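Local coordinates for nicotinate phosphoribosyltransferase (Porphyromonas gingivalis, PDB 2IM5), which probably catalyses the ATP-driven synthesis of nicotinate mononucleotide from nicotinate and phosphoribosyl diphosphate, an entry step to NAD, at residues Asp65-Leu70 against Val197-His201. Coordinates in Å, arbitrary orientation, origin at the centre of the assembly. Residue numbers count along the deposited sequence, not the author numbering.
Sequences DEKEFL and VHLAH
Two alpha-helical segments, Asp65-Leu70 and Val197-His201, cross almost perpendicularly, at 92°, with axes 11.0 Å apart, a gap bridged largely by side chains; the nearest CA atoms, of Phe69 and His201, are 6.8 Å apart. Asp65, its carboxylate suiting the exposed rim, touches CE1 of His201 with its carbonyl O (4.0 Å) and its CB (4.2 Å). Glu66 sets out sideways, and its m, t rotamer carries the carboxylate to a water 2.8 Å from OE2. That water donates to OE2 and also hydrogen-bonds ND1 of His198 (2.8 Å) and ND1 of His201 (2.9 Å); Ser6 binds OE2 as well, while OE1 takes the backbone NH of Thr63. Phe69 makes the central apolar contact, its flat ring filling space between the helices. Its t rotamer forms an offset stack on His201, also t, with centroids 4.6 Å apart and planes at 25°. Phe69 CB lies 3.9 Å from the His201 ring centroid and His201 CB 3.6 Å from that of Phe69, each over the face: a reciprocal CH-pi pair. The edge of Phe69 meets Val197 (CE2 to CG1, 3.8 Å), and its CZ lies 4.3 Å from CB of small Ala200. Leu70 finishes the apolar side, CD2 lying 4.2 Å from CG1 of Val197. The contact joins N-terminal helix 64-73 to helix 197-203, which follows strand 191-194 of the alpha/beta barrel domain. Without direct hydrogen bonds, cohesion rests on aromatic and apolar packing, supplemented by one water-mediated polar link.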
ATOM      1  N   ASP A  65     -18.363   8.942  15.104  1.00 26.86           N
ATOM      2  CA  ASP A  65     -17.227   9.853  15.011  1.00 27.48           C
ATOM      3  C   ASP A  65     -16.364   9.541  13.800  1.00 26.62           C
ATOM      4  O   ASP A  65     -15.852  10.453  13.149  1.00 25.52           O
ATOM      5  CB  ASP A  65     -16.352   9.793  16.269  1.00 28.22           C
ATOM      6  CG  ASP A  65     -17.007  10.447  17.468  1.00 30.74           C
ATOM      7  OD1 ASP A  65     -17.858  11.344  17.270  1.00 30.77           O
ATOM      8  OD2 ASP A  65     -16.656  10.074  18.612  1.00 33.52           O
ATOM      9  N   GLU A  66     -16.194   8.254  13.503  1.00 24.40           N
ATOM     10  CA  GLU A  66     -15.381   7.865  12.356  1.00 24.60           C
ATOM     11  C   GLU A  66     -16.051   8.321  11.069  1.00 22.95           C
ATOM     12  O   GLU A  66     -15.385   8.791  10.153  1.00 21.49           O
ATOM     13  CB  GLU A  66     -15.158   6.355  12.344  1.00 23.71           C
ATOM     14  CG  GLU A  66     -14.379   5.871  13.558  1.00 25.49           C
ATOM     15  CD  GLU A  66     -14.149   4.370  13.552  1.00 26.48           C
ATOM     16  OE1 GLU A  66     -15.079   3.619  13.181  1.00 24.33           O
ATOM     17  OE2 GLU A  66     -13.037   3.950  13.934  1.00 28.61           O
ATOM     18  N   LYS A  67     -17.370   8.197  11.009  1.00 22.70           N
ATOM     19  CA  LYS A  67     -18.102   8.624   9.825  1.00 24.39           C
ATOM     20  C   LYS A  67     -17.918  10.129   9.613  1.00 24.90           C
ATOM     21  O   LYS A  67     -17.685  10.577   8.492  1.00 25.24           O
ATOM     22  CB  LYS A  67     -19.594   8.302   9.961  1.00 25.47           C
ATOM     23  CG  LYS A  67     -20.401   8.628   8.721  1.00 27.55           C
ATOM     24  CD  LYS A  67     -21.896   8.438   8.934  1.00 31.42           C
ATOM     25  CE  LYS A  67     -22.677   8.952   7.731  1.00 34.44           C
ATOM     26  NZ  LYS A  67     -24.164   8.875   7.901  1.00 35.39           N
ATOM     27  N   GLU A  68     -18.024  10.908  10.687  1.00 25.47           N
ATOM     28  CA  GLU A  68     -17.845  12.359  10.596  1.00 26.86           C
ATOM     29  C   GLU A  68     -16.420  12.690  10.173  1.00 25.98           C
ATOM     30  O   GLU A  68     -16.190  13.648   9.433  1.00 25.48           O
ATOM     31  CB  GLU A  68     -18.143  13.026  11.938  1.00 30.94           C
ATOM     32  CG  GLU A  68     -19.619  13.064  12.291  1.00 39.52           C
ATOM     33  CD  GLU A  68     -19.873  13.533  13.720  1.00 45.72           C
ATOM     34  OE1 GLU A  68     -19.267  14.553  14.137  1.00 46.92           O
ATOM     35  OE2 GLU A  68     -20.683  12.882  14.424  1.00 48.50           O
ATOM     36  N   PHE A  69     -15.463  11.896  10.651  1.00 23.64           N
ATOM     37  CA  PHE A  69     -14.067  12.096  10.289  1.00 22.58           C
ATOM     38  C   PHE A  69     -13.893  11.875   8.780  1.00 21.90           C
ATOM     39  O   PHE A  69     -13.256  12.673   8.092  1.00 21.35           O
ATOM     40  CB  PHE A  69     -13.175  11.115  11.048  1.00 20.61           C
ATOM     41  CG  PHE A  69     -11.743  11.128  10.603  1.00 19.67           C
ATOM     42  CD1 PHE A  69     -10.905  12.193  10.933  1.00 18.08           C
ATOM     43  CD2 PHE A  69     -11.234  10.082   9.836  1.00 17.75           C
ATOM     44  CE1 PHE A  69      -9.575  12.214  10.502  1.00 17.53           C
ATOM     45  CE2 PHE A  69      -9.917  10.092   9.403  1.00 18.26           C
ATOM     46  CZ  PHE A  69      -9.080  11.164   9.737  1.00 18.14           C
ATOM     47  N   LEU A  70     -14.456  10.785   8.270  1.00 19.74           N
ATOM     48  CA  LEU A  70     -14.344  10.484   6.849  1.00 20.40           C
ATOM     49  C   LEU A  70     -14.939  11.607   6.004  1.00 20.73           C
ATOM     50  O   LEU A  70     -14.371  12.000   4.985  1.00 18.44           O
ATOM     51  CB  LEU A  70     -15.053   9.165   6.513  1.00 18.38           C
ATOM     52  CG  LEU A  70     -14.465   7.889   7.126  1.00 18.23           C
ATOM     53  CD1 LEU A  70     -15.295   6.695   6.702  1.00 15.22           C
ATOM     54  CD2 LEU A  70     -13.015   7.714   6.675  1.00 17.93           C
ATOM     55  N   VAL A 197      -5.662   5.190   8.438  1.00 17.55           N
ATOM     56  CA  VAL A 197      -6.785   6.115   8.622  1.00 17.16           C
ATOM     57  C   VAL A 197      -7.233   6.251  10.076  1.00 19.01           C
ATOM     58  O   VAL A 197      -7.544   7.356  10.534  1.00 19.14           O
ATOM     59  CB  VAL A 197      -7.982   5.702   7.741  1.00 16.84           C
ATOM     60  CG1 VAL A 197      -9.082   6.761   7.811  1.00 15.56           C
ATOM     61  CG2 VAL A 197      -7.509   5.510   6.303  1.00 14.09           C
ATOM     62  N   HIS A 198      -7.257   5.131  10.796  1.00 18.85           N
ATOM     63  CA  HIS A 198      -7.641   5.125  12.201  1.00 19.12           C
ATOM     64  C   HIS A 198      -6.715   5.990  13.066  1.00 19.63           C
ATOM     65  O   HIS A 198      -7.178   6.802  13.879  1.00 17.37           O
ATOM     66  CB  HIS A 198      -7.639   3.698  12.748  1.00 19.10           C
ATOM     67  CG  HIS A 198      -7.617   3.628  14.243  1.00 20.89           C
ATOM     68  ND1 HIS A 198      -8.599   4.190  15.032  1.00 21.31           N
ATOM     69  CD2 HIS A 198      -6.725   3.066  15.095  1.00 20.74           C
ATOM     70  CE1 HIS A 198      -8.316   3.974  16.305  1.00 21.69           C
ATOM     71  NE2 HIS A 198      -7.183   3.295  16.370  1.00 22.72           N
ATOM     72  N   LEU A 199      -5.409   5.810  12.899  1.00 18.08           N
ATOM     73  CA  LEU A 199      -4.457   6.577  13.680  1.00 19.02           C
ATOM     74  C   LEU A 199      -4.399   8.044  13.250  1.00 19.63           C
ATOM     75  O   LEU A 199      -4.011   8.909  14.034  1.00 21.37           O
ATOM     76  CB  LEU A 199      -3.076   5.923  13.606  1.00 17.55           C
ATOM     77  CG  LEU A 199      -3.039   4.554  14.307  1.00 19.48           C
ATOM     78  CD1 LEU A 199      -1.642   3.958  14.232  1.00 16.37           C
ATOM     79  CD2 LEU A 199      -3.480   4.714  15.772  1.00 17.81           C
ATOM     80  N   ALA A 200      -4.782   8.328  12.009  1.00 19.22           N
ATOM     81  CA  ALA A 200      -4.789   9.704  11.528  1.00 18.17           C
ATOM     82  C   ALA A 200      -5.949  10.390  12.244  1.00 18.52           C
ATOM     83  O   ALA A 200      -5.863  11.550  12.643  1.00 17.82           O
ATOM     84  CB  ALA A 200      -5.004   9.740  10.024  1.00 17.51           C
ATOM     85  N   HIS A 201      -7.036   9.646  12.407  1.00 18.63           N
ATOM     86  CA  HIS A 201      -8.220  10.146  13.084  1.00 19.70           C
ATOM     87  C   HIS A 201      -7.880  10.388  14.551  1.00 20.81           C
ATOM     88  O   HIS A 201      -8.101  11.476  15.086  1.00 20.24           O
ATOM     89  CB  HIS A 201      -9.349   9.118  12.984  1.00 19.97           C
ATOM     90  CG  HIS A 201     -10.579   9.487  13.756  1.00 22.65           C
ATOM     91  ND1 HIS A 201     -11.503   8.553  14.170  1.00 24.64           N
ATOM     92  CD2 HIS A 201     -11.049  10.689  14.170  1.00 22.27           C
ATOM     93  CE1 HIS A 201     -12.489   9.161  14.806  1.00 23.85           C
ATOM     94  NE2 HIS A 201     -12.237  10.458  14.820  1.00 21.96           N
TER
HETATM   95  O   HOH W   1     -10.937   5.700  14.436  1.00 23.07           O